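Local structure of RimK-related lysine biosynthesis protein (Thermococcus kodakarensis, 5K2M) at residues L62-S65 with P69-N72; V165-R170 with W192-A197; L226-F231 with L237-V242. The protein binds ADP and magnesium ions in an ATP-grasp fold and probably works as an ATP-dependent ligase in amino-acid biosynthesis. One frame throughout, in Å; residues are numbered along the deposited sequence.

Overall arrangement
Two of the three contacts build the nucleotide site; the third lies elsewhere in the fold. Contact 2 (165-170 with 192-197) grips the adenine and ribose of ADP, whereas contact 3 (226-231 with 237-242) holds its phosphates through two magnesium ions and Asn240, and lays Phe231 against the base. Their centres are 12 Å apart and they touch: Lys167 CD packs on Phe231 CD1 at 3.8 Å, and Val165 meets Phe231 and Leu238. Contact 1 (62-65 with 69-72) belongs to a parallel beta-alpha-beta unit away from the ligand. Its centre is 34 Å from that of contact 2, on the opposite side of the chain's centre, yet its nearest atoms come within about 5 Å of contact 3.

Contact 1: residues L62-S65 with P69-N72; sequences LFES and PTVN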
loop_
_atom_site.group_PDB
_atom_site.type_symbol
_atom_site.label_atom_id
_atom_site.label_comp_id
_atom_site.label_asym_id
_atom_site.label_seq_id
_atom_site.Cartn_x
_atom_site.Cartn_y
_atom_site.Cartn_z
ATOM N N LEU A 62 -29.556 10.688 -6.688
ATOM C CA LEU A 62 -28.408 10.892 -7.567
ATOM C C LEU A 62 -28.358 12.297 -8.205
ATOM O O LEU A 62 -27.298 12.937 -8.255
ATOM C CB LEU A 62 -28.390 9.806 -8.638
ATOM C CG LEU A 62 -27.947 8.452 -8.062
ATOM C CD1 LEU A 62 -28.421 7.290 -8.924
ATOM C CD2 LEU A 62 -26.435 8.453 -7.883
ATOM N N PHE A 63 -29.491 12.789 -8.671
ATOM C CA PHE A 63 -29.545 14.166 -9.157
ATOM C C PHE A 63 -29.218 15.183 -8.054
ATOM O O PHE A 63 -28.477 16.143 -8.305
ATOM C CB PHE A 63 -30.878 14.468 -9.839
ATOM C CG PHE A 63 -30.908 14.057 -11.283
ATOM C CD1 PHE A 63 -30.079 14.680 -12.203
ATOM C CD2 PHE A 63 -31.756 13.050 -11.727
ATOM C CE1 PHE A 63 -30.075 14.302 -13.537
ATOM C CE2 PHE A 63 -31.774 12.679 -13.058
ATOM C CZ PHE A 63 -30.926 13.309 -13.968
ATOM N N GLU A 64 -29.727 14.959 -6.840
ATOM C CA GLU A 64 -29.364 15.792 -5.678
ATOM C C GLU A 64 -27.846 15.765 -5.441
ATOM O O GLU A 64 -27.253 16.783 -5.118
ATOM C CB GLU A 64 -30.104 15.337 -4.410
ATOM C CG GLU A 64 -31.618 15.567 -4.462
ATOM C CD GLU A 64 -32.409 14.807 -3.404
ATOM O OE1 GLU A 64 -31.851 13.936 -2.724
ATOM O OE2 GLU A 64 -33.618 15.078 -3.243
ATOM N N SER A 65 -27.218 14.606 -5.637
ATOM C CA SER A 65 -25.778 14.475 -5.452
ATOM C C SER A 65 -25.037 15.318 -6.484
ATOM O O SER A 65 -23.900 15.710 -6.252
ATOM C CB SER A 65 -25.330 13.005 -5.545
ATOM O OG SER A 65 -25.263 12.542 -6.887
ATOM N N PRO A 69 -31.882 20.023 -8.006
ATOM C CA PRO A 69 -33.046 19.738 -7.198
ATOM C C PRO A 69 -34.068 18.933 -7.972
ATOM O O PRO A 69 -34.095 18.960 -9.196
ATOM C CB PRO A 69 -33.589 21.121 -6.827
ATOM C CG PRO A 69 -33.052 22.039 -7.859
ATOM C CD PRO A 69 -31.745 21.467 -8.291
ATOM N N THR A 70 -34.922 18.244 -7.236
ATOM C CA THR A 70 -35.712 17.185 -7.785
ATOM C C THR A 70 -37.152 17.265 -7.222
ATOM O O THR A 70 -37.346 17.542 -6.030
ATOM C CB THR A 70 -34.935 15.891 -7.442
ATOM O OG1 THR A 70 -34.325 15.340 -8.620
ATOM C CG2 THR A 70 -35.743 14.931 -6.771
ATOM N N VAL A 71 -38.152 17.044 -8.075
ATOM C CA VAL A 71 -39.552 17.022 -7.637
ATOM C C VAL A 71 -40.163 15.656 -7.985
ATOM O O VAL A 71 -40.346 15.354 -9.169
ATOM C CB VAL A 71 -40.392 18.131 -8.317
ATOM C CG1 VAL A 71 -41.882 17.934 -8.052
ATOM C CG2 VAL A 71 -39.936 19.521 -7.864
ATOM N N ASN A 72 -40.479 14.819 -6.996
ATOM C CA ASN A 72 -40.265 15.082 -5.564
ATOM C C ASN A 72 -38.827 14.808 -5.132
ATOM O O ASN A 72 -38.054 14.225 -5.885
ATOM C CB ASN A 72 -41.240 14.235 -4.751
ATOM C CG ASN A 72 -42.649 14.803 -4.773
ATOM O OD1 ASN A 72 -42.845 15.996 -4.555
ATOM N ND2 ASN A 72 -43.628 13.964 -5.055
HETATM O O HOH W 1 -34.700 17.402 -4.335
#
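Glu64, near the end of helix 53-65, reaches across to Thr70 on the short strand 70-71, and its side chain illustrates how a carboxylate can join a helix to the strand that follows it. From CB the chain sets off with CG anti to the carbonyl carbon (chi1 -67°) and then stays extended, which carries it out from the helix. CG passes 3.6 Å from water 1, and the carboxylate beyond it has two different tasks. OE1 is hydrogen-bonded to the hydroxyl of Ser74, just past the strand. OE2 faces Thr70 and accepts a hydrogen bond of 2.8 Å from water 1. The same water accepts a hydrogen bond from the backbone N of Thr70 at 3.0 Å, so the link from side chain to strand is relayed by solvent and does not depend on how the Thr70 side chain is turned.

One residue earlier, Phe63 touches the same threonine. Its CB is in van der Waals contact with the Thr70 hydroxyl, 3.8 Å from OG1, while the apolar ring turns away from the strand to meet Phe37 and Tyr41 edge-to-face and to pack on Val46. Thr70 OG1 is buried here without a polar partner in the model; its CG2 also sits implausibly close to Asn72 O, which makes the exact rotation of this side chain doubtful.

The segments close a beta-alpha-beta unit formed by strand 45-49, helix 53-65 and strand 70-71, in which Val71 pairs with Val46 and Ile48 through the backbone. Chemically, the helix and the strand are joined by loose van der Waals contacts and a water-mediated bridge, an arrangement in which the water, as much as the carboxylate, serves the Thr70 amide.

Contact 2: residues V165-R170 with W192-A197; sequences VEKPGR and WITNTA. With ADP (adenosine-5'-diphosphate), chain O.
The indole of Trp192, whose backbone carbonyl is held by Lys167, has Ile193 CG1 lying 3.5 Å above the centre of one face, and it turns its edge to the nucleotide. CE3 and CZ3 form that edge and stand over one face of the adenine, CE3 being 3.5 Å from ADP N3. Phe231 lies beyond the opposite face of the base, which is therefore held between two aromatic side chains.

The rim of the adenine is read by the loop 165-170. Val165 N donates to N1 at 3.0 Å, nearly straight at 163°. Lys167 supplies the second donor: its chain bends near its end (chi3 -62°, chi4 -63°), curling NZ round to ADP N3 at 2.8 Å. The same ammonium group also donates to Trp192 O, 2.8 Å away, in the carbonyl plane and on a lone pair. One lysine thus ties the base to the loop 192-197.

The ribose is gripped from that second loop. The single proton of ADP O2' is shared between Thr194 OG1, at 2.7 Å, and the more distant Trp192 O, while Thr194 N donates back to O2' at 3.2 Å. With OG1 between the backbone N and the carbonyl carbon, the hydroxyl and the amide of Thr194 are brought to the same sugar oxygen. Asp171 is a further hydrogen-bonding partner of OG1. The methyl CG2 meanwhile packs on Arg170 CA at 4.0 Å, the closest approach of these two residues.

These loops belong to the ATP-grasp nucleotide site, where Glu163 O is another partner of ADP. Lys167 at N3 grips the base without telling purines apart, but N1 discriminates: guanine, which carries a proton there, would probably oppose the Val165 amide.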
loop_
_atom_site.group_PDB
_atom_site.type_symbol
_atom_site.label_atom_id
_atom_site.label_comp_id
_atom_site.label_asym_id
_atom_site.label_seq_id
_atom_site.Cartn_x
_atom_site.Cartn_y
_atom_site.Cartn_z
ATOM N N VAL A 165 -61.785 -0.538 7.319
ATOM C CA VAL A 165 -62.712 0.577 7.368
ATOM C C VAL A 165 -63.878 0.312 6.417
ATOM O O VAL A 165 -63.668 -0.014 5.248
ATOM C CB VAL A 165 -62.007 1.896 7.019
ATOM C CG1 VAL A 165 -63.000 3.045 7.033
ATOM C CG2 VAL A 165 -60.858 2.150 7.985
ATOM N N GLU A 166 -65.102 0.444 6.933
ATOM C CA GLU A 166 -66.311 0.246 6.139
ATOM C C GLU A 166 -66.627 1.544 5.424
ATOM O O GLU A 166 -67.210 2.452 6.003
ATOM C CB GLU A 166 -67.487 -0.183 7.020
ATOM C CG GLU A 166 -67.293 -1.549 7.666
ATOM C CD GLU A 166 -68.443 -1.947 8.575
ATOM O OE1 GLU A 166 -68.185 -2.648 9.572
ATOM O OE2 GLU A 166 -69.603 -1.558 8.307
ATOM N N LYS A 167 -66.223 1.616 4.162
ATOM C CA LYS A 167 -66.368 2.822 3.365
ATOM C C LYS A 167 -67.665 2.693 2.583
ATOM O O LYS A 167 -68.130 1.573 2.353
ATOM C CB LYS A 167 -65.194 2.965 2.379
ATOM C CG LYS A 167 -63.810 2.699 2.969
ATOM C CD LYS A 167 -62.680 2.881 1.956
ATOM C CE LYS A 167 -62.748 1.919 0.761
ATOM N NZ LYS A 167 -62.623 0.475 1.117
ATOM N N PRO A 168 -68.239 3.825 2.141
ATOM C CA PRO A 168 -69.496 3.780 1.384
ATOM C C PRO A 168 -69.292 3.518 -0.115
ATOM O O PRO A 168 -69.643 4.350 -0.941
ATOM C CB PRO A 168 -70.091 5.170 1.633
ATOM C CG PRO A 168 -68.898 6.058 1.811
ATOM C CD PRO A 168 -67.804 5.209 2.414
ATOM N N GLY A 169 -68.710 2.370 -0.457
ATOM C CA GLY A 169 -68.517 1.973 -1.858
ATOM C C GLY A 169 -67.514 2.803 -2.647
ATOM O O GLY A 169 -67.480 2.735 -3.872
ATOM N N ARG A 170 -66.673 3.562 -1.948
ATOM C CA ARG A 170 -65.740 4.487 -2.596
ATOM C C ARG A 170 -64.715 4.995 -1.603
ATOM O O ARG A 170 -64.906 4.915 -0.393
ATOM C CB ARG A 170 -66.493 5.701 -3.147
ATOM C CG ARG A 170 -67.047 6.596 -2.042
ATOM C CD ARG A 170 -68.076 7.599 -2.525
ATOM N NE ARG A 170 -68.403 8.557 -1.475
ATOM C CZ ARG A 170 -69.287 9.547 -1.597
ATOM N NH1 ARG A 170 -69.954 9.730 -2.730
ATOM N NH2 ARG A 170 -69.507 10.371 -0.580
ATOM N N TRP A 192 -64.011 -3.640 -2.361
ATOM C CA TRP A 192 -63.463 -2.777 -1.290
ATOM C C TRP A 192 -62.136 -2.089 -1.646
ATOM O O TRP A 192 -61.798 -1.054 -1.068
ATOM C CB TRP A 192 -63.327 -3.538 0.047
ATOM C CG TRP A 192 -62.250 -4.568 0.080
ATOM C CD1 TRP A 192 -62.347 -5.855 -0.344
ATOM C CD2 TRP A 192 -60.907 -4.406 0.569
ATOM N NE1 TRP A 192 -61.156 -6.509 -0.155
ATOM C CE2 TRP A 192 -60.253 -5.647 0.406
ATOM C CE3 TRP A 192 -60.196 -3.335 1.121
ATOM C CZ2 TRP A 192 -58.918 -5.849 0.775
ATOM C CZ3 TRP A 192 -58.870 -3.535 1.498
ATOM C CH2 TRP A 192 -58.243 -4.785 1.322
ATOM N N ILE A 193 -61.397 -2.661 -2.596
ATOM C CA ILE A 193 -60.204 -2.025 -3.170
ATOM C C ILE A 193 -60.605 -1.164 -4.382
ATOM O O ILE A 193 -61.004 -1.688 -5.425
ATOM C CB ILE A 193 -59.149 -3.073 -3.604
ATOM C CG1 ILE A 193 -58.789 -3.987 -2.429
ATOM C CG2 ILE A 193 -57.896 -2.382 -4.129
ATOM C CD1 ILE A 193 -58.066 -5.266 -2.832
ATOM N N THR A 194 -60.476 0.152 -4.242
ATOM C CA THR A 194 -61.030 1.109 -5.210
ATOM C C THR A 194 -60.045 1.718 -6.215
ATOM O O THR A 194 -60.437 2.600 -6.962
ATOM C CB THR A 194 -61.653 2.314 -4.470
ATOM O OG1 THR A 194 -60.651 2.928 -3.649
ATOM C CG2 THR A 194 -62.823 1.886 -3.607
ATOM N N ASN A 195 -58.784 1.292 -6.250
ATOM C CA ASN A 195 -57.796 1.979 -7.109
ATOM C C ASN A 195 -58.323 2.004 -8.548
ATOM O O ASN A 195 -58.910 1.013 -9.003
ATOM C CB ASN A 195 -56.425 1.285 -7.140
ATOM C CG ASN A 195 -55.713 1.263 -5.796
ATOM O OD1 ASN A 195 -54.715 1.973 -5.572
ATOM N ND2 ASN A 195 -56.159 0.397 -4.933
ATOM N N THR A 196 -58.097 3.109 -9.263
ATOM C CA THR A 196 -58.416 3.173 -10.694
ATOM C C THR A 196 -57.565 2.167 -11.480
ATOM O O THR A 196 -58.014 1.637 -12.494
ATOM C CB THR A 196 -58.200 4.575 -11.290
ATOM O OG1 THR A 196 -56.828 4.952 -11.133
ATOM C CG2 THR A 196 -59.094 5.609 -10.601
ATOM N N ALA A 197 -56.348 1.892 -11.005
ATOM C CA ALA A 197 -55.517 0.837 -11.588
ATOM C C ALA A 197 -56.200 -0.539 -11.553
ATOM O O ALA A 197 -55.831 -1.419 -12.328
ATOM C CB ALA A 197 -54.163 0.758 -10.885
HETATM P PB ADP O . -52.013 1.368 -2.499
HETATM O O1B ADP O . -53.091 2.153 -3.195
HETATM O O2B ADP O . -51.782 -0.010 -3.072
HETATM O O3B ADP O . -50.709 2.098 -2.292
HETATM P PA ADP O . -53.852 1.703 -0.288
HETATM O O1A ADP O . -54.190 3.061 -0.871
HETATM O O2A ADP O . -53.613 1.672 1.187
HETATM O O3A ADP O . -52.593 1.032 -1.025
HETATM O "O5'" ADP O . -55.033 0.671 -0.622
HETATM C "C5'" ADP O . -55.625 0.612 -1.900
HETATM C "C4'" ADP O . -57.136 0.716 -1.772
HETATM O "O4'" ADP O . -57.623 -0.372 -0.978
HETATM C "C3'" ADP O . -57.641 1.990 -1.114
HETATM O "O3'" ADP O . -57.850 3.039 -2.072
HETATM C "C2'" ADP O . -58.937 1.511 -0.488
HETATM O "O2'" ADP O . -60.009 1.489 -1.428
HETATM C "C1'" ADP O . -58.654 0.078 -0.108
HETATM N N9 ADP O . -58.184 0.004 1.283
HETATM C C8 ADP O . -56.901 0.056 1.699
HETATM N N7 ADP O . -56.811 -0.019 3.039
HETATM C C5 ADP O . -58.073 -0.109 3.496
HETATM C C6 ADP O . -58.703 -0.240 4.809
HETATM N N6 ADP O . -57.948 -0.275 5.929
HETATM N N1 ADP O . -60.048 -0.317 4.847
HETATM C C2 ADP O . -60.807 -0.281 3.743
HETATM N N3 ADP O . -60.309 -0.166 2.513
HETATM C C4 ADP O . -58.974 -0.085 2.335
#

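Contact 3: residues L226-F231 with L237-V242; sequences LAIDIF and LLVNEV. With MG (magnesium ion), chain Q; MG (magnesium ion), chain R; ADP (adenosine-5'-diphosphate), chain O.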
loop_
_atom_site.group_PDB
_atom_site.type_symbol
_atom_site.label_atom_id
_atom_site.label_comp_id
_atom_site.label_asym_id
_atom_site.label_seq_id
_atom_site.Cartn_x
_atom_site.Cartn_y
_atom_site.Cartn_z
ATOM N N LEU A 226 -48.176 15.728 -3.757
ATOM C CA LEU A 226 -48.692 14.489 -3.188
ATOM C C LEU A 226 -50.110 14.186 -3.640
ATOM O O LEU A 226 -50.977 15.065 -3.644
ATOM C CB LEU A 226 -48.653 14.541 -1.649
ATOM C CG LEU A 226 -47.278 14.511 -0.967
ATOM C CD1 LEU A 226 -47.445 14.676 0.537
ATOM C CD2 LEU A 226 -46.492 13.241 -1.283
ATOM N N ALA A 227 -50.333 12.926 -4.013
ATOM C CA ALA A 227 -51.680 12.392 -4.146
ATOM C C ALA A 227 -52.015 11.703 -2.847
ATOM O O ALA A 227 -51.319 10.790 -2.427
ATOM C CB ALA A 227 -51.773 11.414 -5.298
ATOM N N ILE A 228 -53.090 12.147 -2.225
ATOM C CA ILE A 228 -53.469 11.697 -0.911
ATOM C C ILE A 228 -54.721 10.831 -1.029
ATOM O O ILE A 228 -55.615 11.153 -1.810
ATOM C CB ILE A 228 -53.720 12.914 -0.006
ATOM C CG1 ILE A 228 -52.468 13.805 -0.009
ATOM C CG2 ILE A 228 -54.080 12.459 1.411
ATOM C CD1 ILE A 228 -52.703 15.214 0.453
ATOM N N ASP A 229 -54.751 9.722 -0.283
ATOM C CA ASP A 229 -55.915 8.820 -0.221
ATOM C C ASP A 229 -56.665 8.977 1.103
ATOM O O ASP A 229 -56.080 8.787 2.166
ATOM C CB ASP A 229 -55.485 7.361 -0.310
ATOM C CG ASP A 229 -54.815 7.010 -1.627
ATOM O OD1 ASP A 229 -54.322 7.912 -2.330
ATOM O OD2 ASP A 229 -54.770 5.800 -1.943
ATOM N N ILE A 230 -57.961 9.272 1.028
ATOM C CA ILE A 230 -58.780 9.526 2.211
ATOM C C ILE A 230 -59.973 8.554 2.250
ATOM O O ILE A 230 -60.527 8.215 1.207
ATOM C CB ILE A 230 -59.248 11.004 2.225
ATOM C CG1 ILE A 230 -58.049 11.931 2.457
ATOM C CG2 ILE A 230 -60.303 11.246 3.294
ATOM C CD1 ILE A 230 -58.306 13.394 2.131
ATOM N N PHE A 231 -60.339 8.093 3.449
ATOM C CA PHE A 231 -61.511 7.234 3.638
ATOM C C PHE A 231 -62.608 7.945 4.414
ATOM O O PHE A 231 -62.337 8.601 5.422
ATOM C CB PHE A 231 -61.179 5.984 4.457
ATOM C CG PHE A 231 -60.118 5.090 3.865
ATOM C CD1 PHE A 231 -59.726 5.187 2.541
ATOM C CD2 PHE A 231 -59.537 4.106 4.663
ATOM C CE1 PHE A 231 -58.775 4.337 2.027
ATOM C CE2 PHE A 231 -58.578 3.252 4.155
ATOM C CZ PHE A 231 -58.194 3.368 2.829
ATOM N N LEU A 237 -63.636 11.450 8.369
ATOM C CA LEU A 237 -62.597 11.241 7.372
ATOM C C LEU A 237 -61.280 10.785 8.008
ATOM O O LEU A 237 -60.899 11.256 9.077
ATOM C CB LEU A 237 -62.382 12.517 6.559
ATOM C CG LEU A 237 -63.624 13.034 5.825
ATOM C CD1 LEU A 237 -63.321 14.383 5.189
ATOM C CD2 LEU A 237 -64.111 12.042 4.780
ATOM N N LEU A 238 -60.606 9.853 7.344
ATOM C CA LEU A 238 -59.309 9.353 7.793
ATOM C C LEU A 238 -58.345 9.390 6.618
ATOM O O LEU A 238 -58.726 9.058 5.487
ATOM C CB LEU A 238 -59.421 7.904 8.292
ATOM C CG LEU A 238 -60.562 7.572 9.256
ATOM C CD1 LEU A 238 -60.874 6.086 9.252
ATOM C CD2 LEU A 238 -60.237 8.061 10.663
ATOM N N VAL A 239 -57.102 9.773 6.891
ATOM C CA VAL A 239 -56.064 9.758 5.874
ATOM C C VAL A 239 -55.425 8.380 5.884
ATOM O O VAL A 239 -54.991 7.908 6.921
ATOM C CB VAL A 239 -54.997 10.832 6.123
ATOM C CG1 VAL A 239 -53.927 10.767 5.037
ATOM C CG2 VAL A 239 -55.645 12.208 6.159
ATOM N N ASN A 240 -55.382 7.739 4.725
ATOM C CA ASN A 240 -54.901 6.375 4.627
ATOM C C ASN A 240 -53.437 6.356 4.215
ATOM O O ASN A 240 -52.591 5.736 4.869
ATOM C CB ASN A 240 -55.737 5.586 3.621
ATOM C CG ASN A 240 -55.118 4.241 3.288
ATOM O OD1 ASN A 240 -54.734 3.495 4.184
ATOM N ND2 ASN A 240 -55.003 3.933 2.002
ATOM N N GLU A 241 -53.155 7.072 3.138
ATOM C CA GLU A 241 -51.895 6.974 2.452
ATOM C C GLU A 241 -51.600 8.263 1.701
ATOM O O GLU A 241 -52.517 8.996 1.360
ATOM C CB GLU A 241 -52.043 5.850 1.441
ATOM C CG GLU A 241 -50.764 5.477 0.780
ATOM C CD GLU A 241 -50.939 4.928 -0.606
ATOM O OE1 GLU A 241 -52.021 5.030 -1.232
ATOM O OE2 GLU A 241 -49.928 4.419 -1.082
ATOM N N VAL A 242 -50.325 8.518 1.433
ATOM C CA VAL A 242 -49.899 9.573 0.507
ATOM C C VAL A 242 -49.001 8.924 -0.558
ATOM O O VAL A 242 -48.404 7.888 -0.299
ATOM C CB VAL A 242 -49.180 10.723 1.247
ATOM C CG1 VAL A 242 -50.126 11.384 2.251
ATOM C CG2 VAL A 242 -47.938 10.228 1.970
HETATM MG MG MG Q . -53.748 4.164 -2.527
HETATM MG MG MG R . -50.320 4.248 -2.964
HETATM P PB ADP O . -52.013 1.368 -2.499
HETATM O O1B ADP O . -53.091 2.153 -3.195
HETATM O O2B ADP O . -51.782 -0.010 -3.072
HETATM O O3B ADP O . -50.709 2.098 -2.292
HETATM P PA ADP O . -53.852 1.703 -0.288
HETATM O O1A ADP O . -54.190 3.061 -0.871
HETATM O O2A ADP O . -53.613 1.672 1.187
HETATM O O3A ADP O . -52.593 1.032 -1.025
HETATM O "O5'" ADP O . -55.033 0.671 -0.622
HETATM C "C5'" ADP O . -55.625 0.612 -1.900
HETATM C "C4'" ADP O . -57.136 0.716 -1.772
HETATM O "O4'" ADP O . -57.623 -0.372 -0.978
HETATM C "C3'" ADP O . -57.641 1.990 -1.114
HETATM O "O3'" ADP O . -57.850 3.039 -2.072
HETATM C "C2'" ADP O . -58.937 1.511 -0.488
HETATM O "O2'" ADP O . -60.009 1.489 -1.428
HETATM C "C1'" ADP O . -58.654 0.078 -0.108
HETATM N N9 ADP O . -58.184 0.004 1.283
HETATM C C8 ADP O . -56.901 0.056 1.699
HETATM N N7 ADP O . -56.811 -0.019 3.039
HETATM C C5 ADP O . -58.073 -0.109 3.496
HETATM C C6 ADP O . -58.703 -0.240 4.809
HETATM N N6 ADP O . -57.948 -0.275 5.929
HETATM N N1 ADP O . -60.048 -0.317 4.847
HETATM C C2 ADP O . -60.807 -0.281 3.743
HETATM N N3 ADP O . -60.309 -0.166 2.513
HETATM C C4 ADP O . -58.974 -0.085 2.335
HETATM O O HOH W 2 -55.672 3.728 -3.388
HETATM O O HOH W 3 -48.198 3.642 -3.046
#
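Asp229 pairs through its backbone with both Asn240 and Glu241, as its N donates to Glu241 O and its O accepts from Asn240 N, in antiparallel strands whose segment axes come within 4.6 Å, their N-to-C directions 142° apart. The doubled partner is a classic beta bulge. Asp229 and Glu241 lie side by side, with carboxylate planes 89° apart. OD2 of Asp229 binds one magnesium ion at 2.0 Å; Glu241 OE1 binds the same ion, beside two phosphate oxygens of ADP, water 2 and one more ligand from elsewhere. OE1 also bridges, as a longer ligand, to the second magnesium, which OE2 binds at 1.9 Å with ADP O3B, water 3 and Asn243. Metal coordination explains why two carboxylates can stand so close, and Arg173 at Asp229 OD1, Arg187 at OD2 and Lys83 at Glu241 OE2 probably add to the balance of charge.

The hairpin formed by strands 225-233 and 236-243 carries the metal-binding acidic residues characteristic of the ATP-grasp fold. Asn240, the extra residue of the bulge, sends ND2 to ADP O2A in a bond of 2.8 Å and 170°, while its OD1 is held by Gln162. Its CB sits over one face of the Phe231 ring, offset toward the rim, 3.7 Å from the centroid in a CH-pi contact, with the amide only slightly tilted from the ring plane; CE2 of that ring reaches ADP C5 at 3.5 Å. Replacing Phe231 by an alanine would probably open a gap beside the adenine and leave Asn240 without the ring face on which its CB rests. On the other face, Ile228 lies alongside Val242, CG1 to CG1 at 4.1 Å, and its CG2 meets Val239 CG1 at 4.0 Å. Ile230 packs against Leu237, and both touch helix 208-219.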